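Local atomic coordinates of malonyl-CoA-[acyl-carrier-protein] transacylase (Coxiella burnetii, PDB entry 3TQE), a protein that probably transfers the malonyl group from malonyl-CoA to holo-acyl carrier protein, supplying malonyl-ACP for fatty acid synthesis. Residues A[162-165]-A[171-174]; A[133-138]-A[178-183]; A[148-153]-A[184-189]. One frame throughout, in Å; residues are numbered along the deposited sequence. Where two conformers were deposited one is given.

Interaction 1 (A[162-165]-A[171-174]); sequences PANL and TVIS
Ala-163 and Asn-164 both turn their backbone N-H toward one carbonyl, Val-172 O, which makes this antiparallel pair a classic beta bulge. The bond from Ala-163 N is 2.7 Å long and lies in the carbonyl plane. Asn-164 N reaches the same Val-172 O at 3.0 Å, tilted 29° from that plane, so a single oxygen is gripped from two directions. The extra residue is accommodated by the helical psi of Ala-163 (-45°). Beyond the bulge regular pairing resumes: Val-172 N donates to Asn-164 O over 2.9 Å, and the CA of Thr-171 adds a C-H...O contact to the same oxygen.

These short backbone bonds are the tight part, and two side chains lie over them: Asn-164 and Val-172 run alongside each other, pointing the same way, with their CB atoms 3.9 Å apart. On the face of Thr-171 and Leu-165 the contacts are mostly apolar and at ordinary van der Waals distance. The Thr-171 methyl CG2, anti to the backbone N while OG1 lies beside that N (chi1 -63°), touches both CD2 of Leu-165, at 3.8 Å, and CB of Pro-162, at 4.0 Å. Ile-173 merely brushes the proline, CG2 to Pro-162 CA at 4.1 Å. Even this side is shut off from solvent by the surrounding fold.

The two strands, 160-167 and 170-174, form the beta hairpin of a ferredoxin-like subdomain. Thr-171 and Ile-173 face Ile-147 of helix 144-155, and Ile-173 also meets Ala-183 and Leu-184 of helix 177-189. From the opposite face, Asn-164 touches His-95 and His-205, while Val-172 rests on Met-136 and Ile-198. Strand 134-140 continues the sheet beyond 170-174, and Val-259 pairs with strand 160-167 along its other edge.

Interaction 2 (A[133-138]-A[178-183]); sequences EGAMGA and EAVDRA
In the beta-alpha-beta-beta-alpha-beta, ferredoxin-like subdomain of this acyltransferase, Val-180 of the second helix is laid against Ala-135 and Gly-137 of the first strand. Helix and strand run nearly along each other, 23° between their directions, with only 7.5 Å separating their axes, and the small residues of the strand permit that closeness. The valine lays both methyls on one side of the backbone, one farther along than the other. CG2 meets the carbonyl oxygen Ala-135 O at 3.6 Å, while CG1, anti to the backbone N of Val-180 (chi1 166°), lies farther along the strand, 4.0 Å from Gly-137 N. CB of Ala-135 meets CB of Val-180 at 4.1 Å, roughly on the continuation of the valine's CA-CB bond.

Where the strand begins, the contact turns polar and is bridged by a water, 2.8 Å from Glu-133 O and 2.7 Å from Glu-178 OE1. That carboxylate oxygen also accepts from Gln-158 NE2.

Met-136, a selenomethionine, points the other way, onto Val-172 and Ser-204. Val-180 is flanked by Val-160 of strand 160-167 and by Arg-197 of strand 194-197, whose guanidinium forms a salt bridge with Asp-181; strand 134-140 itself is hydrogen-bonded between strands 170-174 and 194-197.

Interaction 3 (A[148-153]-A[184-189]); sequences ESICEN and LNMAKT
Ile-150 and Met-186 overlap side by side, each running past the other toward the opposite helix, and their overlap forms the middle of this helix-helix contact. CG2 of Ile-150 rests against CB of Met-186 at 3.7 Å. The other branch of the isoleucine, extended through CG1 (chi2 166°), carries CD1 to the next residue, Ala-187, meeting its CA at 3.6 Å and its CB at 3.9 Å. One side chain thus spans two consecutive residues of the partner helix.

Met-186, a selenomethionine, works in the reverse sense. With CG anti to its carbonyl carbon and the chain fully stretched beyond (chi3 -168°), it reaches along helix 148-153 toward the next turn. Its selenium sits 3.9 Å from Ile-150 O and 4.0 Å from CB of Asn-153, and the terminal CE ends beside Asn-153 O at 3.8 Å. Burial is uneven: Ile-150 and Ala-187 are inside, whereas Asn-153 lies at the solvent-exposed margin. Everything here is van der Waals packing.

One step out, each helix is held by its own backbone bonds. Near the end of helix 177-189, Asn-185 O accepts both Thr-189 N and Thr-189 OG1, the hydroxyl at 2.8 Å, the two donors coming from opposite faces of the carbonyl plane. Lys-188 NZ adds a bond to Lys-193 O, linking that last turn to the chain that follows.

Segments 148-153 and 184-189 cross at 132°, their axes 9.4 Å apart at closest approach, and belong to the two helices on one face of the ferredoxin-like sheet. Leu-142 fills in beside Ile-150 and Ala-187. Beneath, Ala-187 and Leu-184 settle on Ile-139 of strand 134-140 and Ala-195 of strand 194-197, while Cys-151 lies on Val-160 and Pro-162 of strand 160-167.

How the interactions relate
The three contacts belong to one two-layer ferredoxin-like subdomain: within the sheet, between sheet and helix, and between its two helices, their centres 10 to 12 Å apart. Interaction 1 joins interaction 2 through the sheet, where Ile-173 N lies 2.7 Å from Gly-137 O, a probable hydrogen bond. Ile-173 also projects into the helical layer: its CD1 packs on Ala-183 CB at 3.5 Å and its CG2 on Cys-151 SG at 3.9 Å. Helix 177-189 serves both interactions 2 and 3. Interaction 3 is remote from the annotated sites, whereas interaction 1 borders the probable active site: the Asn-164 side chain is about 3 Å from that of His-205 and about 4 Å from a bound glycine.

Interaction 1 (A[162-165]-A[171-174])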
# COMPACT_ATOMS: atom_id res chain seq x y z
N PRO A 162 11.12 11.87 5.82
CA PRO A 162 10.80 10.83 4.86
C PRO A 162 9.68 9.94 5.37
O PRO A 162 9.65 9.57 6.54
CB PRO A 162 12.13 10.08 4.71
CG PRO A 162 13.19 11.11 5.04
CD PRO A 162 12.56 11.88 6.16
N ALA A 163 8.75 9.66 4.48
CA ALA A 163 7.51 8.96 4.78
C ALA A 163 7.36 7.72 3.92
O ALA A 163 6.94 6.68 4.42
CB ALA A 163 6.34 9.87 4.57
N ASN A 164 7.65 7.83 2.63
CA ASN A 164 7.63 6.64 1.78
C ASN A 164 8.95 6.57 1.06
O ASN A 164 9.28 7.50 0.30
CB ASN A 164 6.57 6.67 0.69
CG ASN A 164 5.15 6.65 1.18
OD1 ASN A 164 4.83 6.32 2.30
ND2 ASN A 164 4.25 6.97 0.24
N LEU A 165 9.71 5.51 1.29
CA LEU A 165 10.97 5.32 0.59
C LEU A 165 10.65 4.44 -0.61
O LEU A 165 10.66 3.19 -0.51
CB LEU A 165 11.97 4.70 1.55
CG LEU A 165 12.14 5.42 2.89
CD1 LEU A 165 13.12 4.73 3.79
CD2 LEU A 165 12.57 6.86 2.66
N THR A 171 11.33 9.63 -3.11
CA THR A 171 10.98 9.57 -1.71
C THR A 171 9.83 10.53 -1.52
O THR A 171 9.86 11.62 -2.06
CB THR A 171 12.18 10.00 -0.80
OG1 THR A 171 13.28 9.09 -0.96
CG2 THR A 171 11.80 10.06 0.68
N VAL A 172 8.85 10.15 -0.72
CA VAL A 172 7.78 11.05 -0.29
C VAL A 172 8.07 11.45 1.14
O VAL A 172 8.44 10.63 1.96
CB VAL A 172 6.41 10.38 -0.37
CG1 VAL A 172 5.32 11.30 0.11
CG2 VAL A 172 6.14 9.90 -1.79
N ILE A 173 7.98 12.76 1.39
CA ILE A 173 8.09 13.31 2.72
C ILE A 173 6.72 13.70 3.24
O ILE A 173 5.78 13.89 2.49
CB ILE A 173 9.07 14.50 2.76
CG1 ILE A 173 8.58 15.69 1.93
CG2 ILE A 173 10.46 14.02 2.31
CD1 ILE A 173 9.39 17.01 2.14
N SER A 174 6.63 13.81 4.55
CA SER A 174 5.39 14.07 5.22
C SER A 174 5.64 14.95 6.44
O SER A 174 6.69 14.85 7.04
CB SER A 174 4.83 12.73 5.68
OG SER A 174 3.55 12.90 6.18

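Interaction 2 (A[133-138]-A[178-183])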
# COMPACT_ATOMS: atom_id res chain seq x y z
N GLU A 133 -3.18 21.53 7.76
CA GLU A 133 -1.98 21.65 8.59
C GLU A 133 -0.91 20.64 8.24
O GLU A 133 0.25 20.78 8.65
CB GLU A 133 -2.32 21.58 10.07
CG GLU A 133 -3.16 22.80 10.49
CD GLU A 133 -3.41 22.92 11.97
OE1 GLU A 133 -2.83 22.14 12.76
OE2 GLU A 133 -4.19 23.83 12.35
N GLY A 134 -1.29 19.62 7.50
CA GLY A 134 -0.34 18.59 7.09
C GLY A 134 -0.21 18.54 5.59
O GLY A 134 -1.04 19.05 4.83
N ALA A 135 0.84 17.88 5.15
CA ALA A 135 1.07 17.71 3.73
C ALA A 135 2.03 16.55 3.50
O ALA A 135 2.72 16.09 4.41
CB ALA A 135 1.65 18.99 3.10
N MSE A 136 2.06 16.11 2.25
CA MSE A 136 3.05 15.19 1.76
C MSE A 136 3.58 15.73 0.48
O MSE A 136 2.89 16.45 -0.25
CB MSE A 136 2.47 13.79 1.53
CG MSE A 136 1.88 13.19 2.78
SE MSE A 136 1.38 11.34 2.63
CE MSE A 136 3.12 10.59 2.88
N GLY A 137 4.81 15.37 0.19
CA GLY A 137 5.48 15.82 -1.00
C GLY A 137 6.41 14.78 -1.57
O GLY A 137 7.05 14.06 -0.84
N ALA A 138 6.49 14.75 -2.88
CA ALA A 138 7.34 13.83 -3.60
C ALA A 138 8.60 14.51 -4.04
O ALA A 138 8.54 15.61 -4.58
CB ALA A 138 6.60 13.32 -4.80
N GLU A 178 3.74 23.61 6.20
CA GLU A 178 4.72 24.66 5.94
C GLU A 178 6.11 24.05 5.82
O GLU A 178 6.92 24.48 5.00
CB GLU A 178 4.70 25.71 7.05
CG GLU A 178 3.36 26.41 7.22
CD GLU A 178 2.42 25.72 8.24
OE1 GLU A 178 2.73 24.58 8.68
OE2 GLU A 178 1.37 26.34 8.58
N ALA A 179 6.38 23.06 6.66
CA ALA A 179 7.67 22.41 6.71
C ALA A 179 7.91 21.58 5.47
O ALA A 179 9.00 21.56 4.92
CB ALA A 179 7.78 21.56 7.96
N VAL A 180 6.88 20.86 5.04
CA VAL A 180 6.96 20.14 3.78
C VAL A 180 7.30 21.10 2.65
O VAL A 180 8.17 20.81 1.85
CB VAL A 180 5.67 19.34 3.52
CG1 VAL A 180 5.61 18.86 2.08
CG2 VAL A 180 5.59 18.21 4.53
N ASP A 181 6.63 22.24 2.58
CA ASP A 181 6.92 23.18 1.50
C ASP A 181 8.35 23.68 1.58
O ASP A 181 9.03 23.81 0.57
CB ASP A 181 5.92 24.33 1.52
CG ASP A 181 4.57 23.95 0.99
OD1 ASP A 181 4.46 22.91 0.31
OD2 ASP A 181 3.59 24.73 1.20
N ARG A 182 8.83 23.97 2.79
CA ARG A 182 10.21 24.42 2.96
C ARG A 182 11.19 23.36 2.51
O ARG A 182 12.16 23.66 1.85
CB ARG A 182 10.50 24.81 4.40
CG ARG A 182 9.82 26.07 4.86
CD ARG A 182 10.35 26.54 6.20
NE ARG A 182 10.22 25.59 7.29
CZ ARG A 182 9.16 25.44 8.08
NH1 ARG A 182 8.04 26.14 7.92
NH2 ARG A 182 9.21 24.54 9.04
N ALA A 183 10.91 22.12 2.87
CA ALA A 183 11.77 21.01 2.52
C ALA A 183 11.77 20.78 1.02
O ALA A 183 12.82 20.50 0.43
CB ALA A 183 11.31 19.76 3.23
O HOH W 1 0.88 23.11 10.02

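Interaction 3 (A[148-153]-A[184-189])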
# COMPACT_ATOMS: atom_id res chain seq x y z
N GLU A 148 17.04 13.32 4.11
CA GLU A 148 17.02 13.40 5.57
C GLU A 148 17.66 14.70 6.05
O GLU A 148 17.15 15.32 6.96
CB GLU A 148 17.75 12.22 6.19
CG GLU A 148 17.01 10.93 6.07
CD GLU A 148 17.83 9.74 6.58
OE1 GLU A 148 19.06 9.88 6.79
OE2 GLU A 148 17.23 8.66 6.78
N SER A 149 18.78 15.08 5.46
CA SER A 149 19.47 16.29 5.85
C SER A 149 18.60 17.50 5.59
O SER A 149 18.48 18.40 6.42
CB SER A 149 20.75 16.43 5.05
OG SER A 149 21.42 17.61 5.37
N ILE A 150 18.00 17.52 4.42
CA ILE A 150 17.08 18.61 4.07
C ILE A 150 15.96 18.72 5.07
O ILE A 150 15.60 19.81 5.53
CB ILE A 150 16.48 18.42 2.68
CG1 ILE A 150 17.54 18.72 1.62
CG2 ILE A 150 15.25 19.33 2.49
CD1 ILE A 150 17.15 18.24 0.24
N CYS A 151 15.36 17.60 5.41
CA CYS A 151 14.24 17.64 6.33
C CYS A 151 14.67 18.19 7.68
O CYS A 151 13.95 18.99 8.27
CB CYS A 151 13.60 16.27 6.48
SG CYS A 151 12.68 15.74 5.00
N GLU A 152 15.85 17.80 8.16
CA GLU A 152 16.35 18.29 9.42
C GLU A 152 16.53 19.80 9.36
O GLU A 152 16.20 20.49 10.31
CB GLU A 152 17.67 17.61 9.77
CG GLU A 152 17.53 16.14 10.13
CD GLU A 152 18.87 15.44 10.30
OE1 GLU A 152 19.94 16.11 10.18
OE2 GLU A 152 18.86 14.21 10.56
N ASN A 153 17.02 20.30 8.24
CA ASN A 153 17.27 21.74 8.09
C ASN A 153 15.99 22.54 7.88
O ASN A 153 15.89 23.69 8.28
CB ASN A 153 18.21 22.00 6.92
CG ASN A 153 19.61 21.50 7.18
OD1 ASN A 153 20.02 21.33 8.33
ND2 ASN A 153 20.35 21.26 6.11
N LEU A 184 10.61 20.85 0.39
CA LEU A 184 10.54 20.65 -1.04
C LEU A 184 11.32 21.73 -1.74
O LEU A 184 12.03 21.48 -2.72
CB LEU A 184 9.10 20.65 -1.52
CG LEU A 184 8.24 19.50 -1.07
CD1 LEU A 184 6.79 19.72 -1.49
CD2 LEU A 184 8.78 18.14 -1.53
N ASN A 185 11.21 22.96 -1.25
CA ASN A 185 11.95 24.03 -1.89
C ASN A 185 13.45 23.83 -1.75
O ASN A 185 14.20 24.04 -2.69
CB ASN A 185 11.49 25.37 -1.33
CG ASN A 185 11.81 26.49 -2.25
OD1 ASN A 185 11.39 26.52 -3.41
ND2 ASN A 185 12.56 27.41 -1.78
N MSE A 186 13.90 23.39 -0.57
CA MSE A 186 15.31 23.07 -0.38
C MSE A 186 15.74 21.93 -1.27
O MSE A 186 16.84 21.93 -1.78
CB MSE A 186 15.59 22.68 1.04
CG MSE A 186 15.55 23.75 1.98
SE MSE A 186 16.18 23.16 3.70
CE MSE A 186 15.60 24.68 4.63
N ALA A 187 14.88 20.94 -1.46
CA ALA A 187 15.25 19.83 -2.31
C ALA A 187 15.50 20.31 -3.73
O ALA A 187 16.44 19.88 -4.37
CB ALA A 187 14.17 18.76 -2.29
N LYS A 188 14.66 21.21 -4.21
CA LYS A 188 14.86 21.79 -5.53
C LYS A 188 16.17 22.54 -5.58
O LYS A 188 16.94 22.40 -6.56
CB LYS A 188 13.70 22.72 -5.85
CG LYS A 188 12.57 22.02 -6.54
CD LYS A 188 12.99 21.76 -7.99
CE LYS A 188 11.87 21.32 -8.85
NZ LYS A 188 12.38 20.86 -10.17
N THR A 189 16.45 23.28 -4.51
CA THR A 189 17.69 24.02 -4.39
C THR A 189 18.91 23.11 -4.46
O THR A 189 19.93 23.45 -5.07
CB THR A 189 17.68 24.89 -3.12
OG1 THR A 189 16.48 25.69 -3.11
CG2 THR A 189 18.87 25.80 -3.07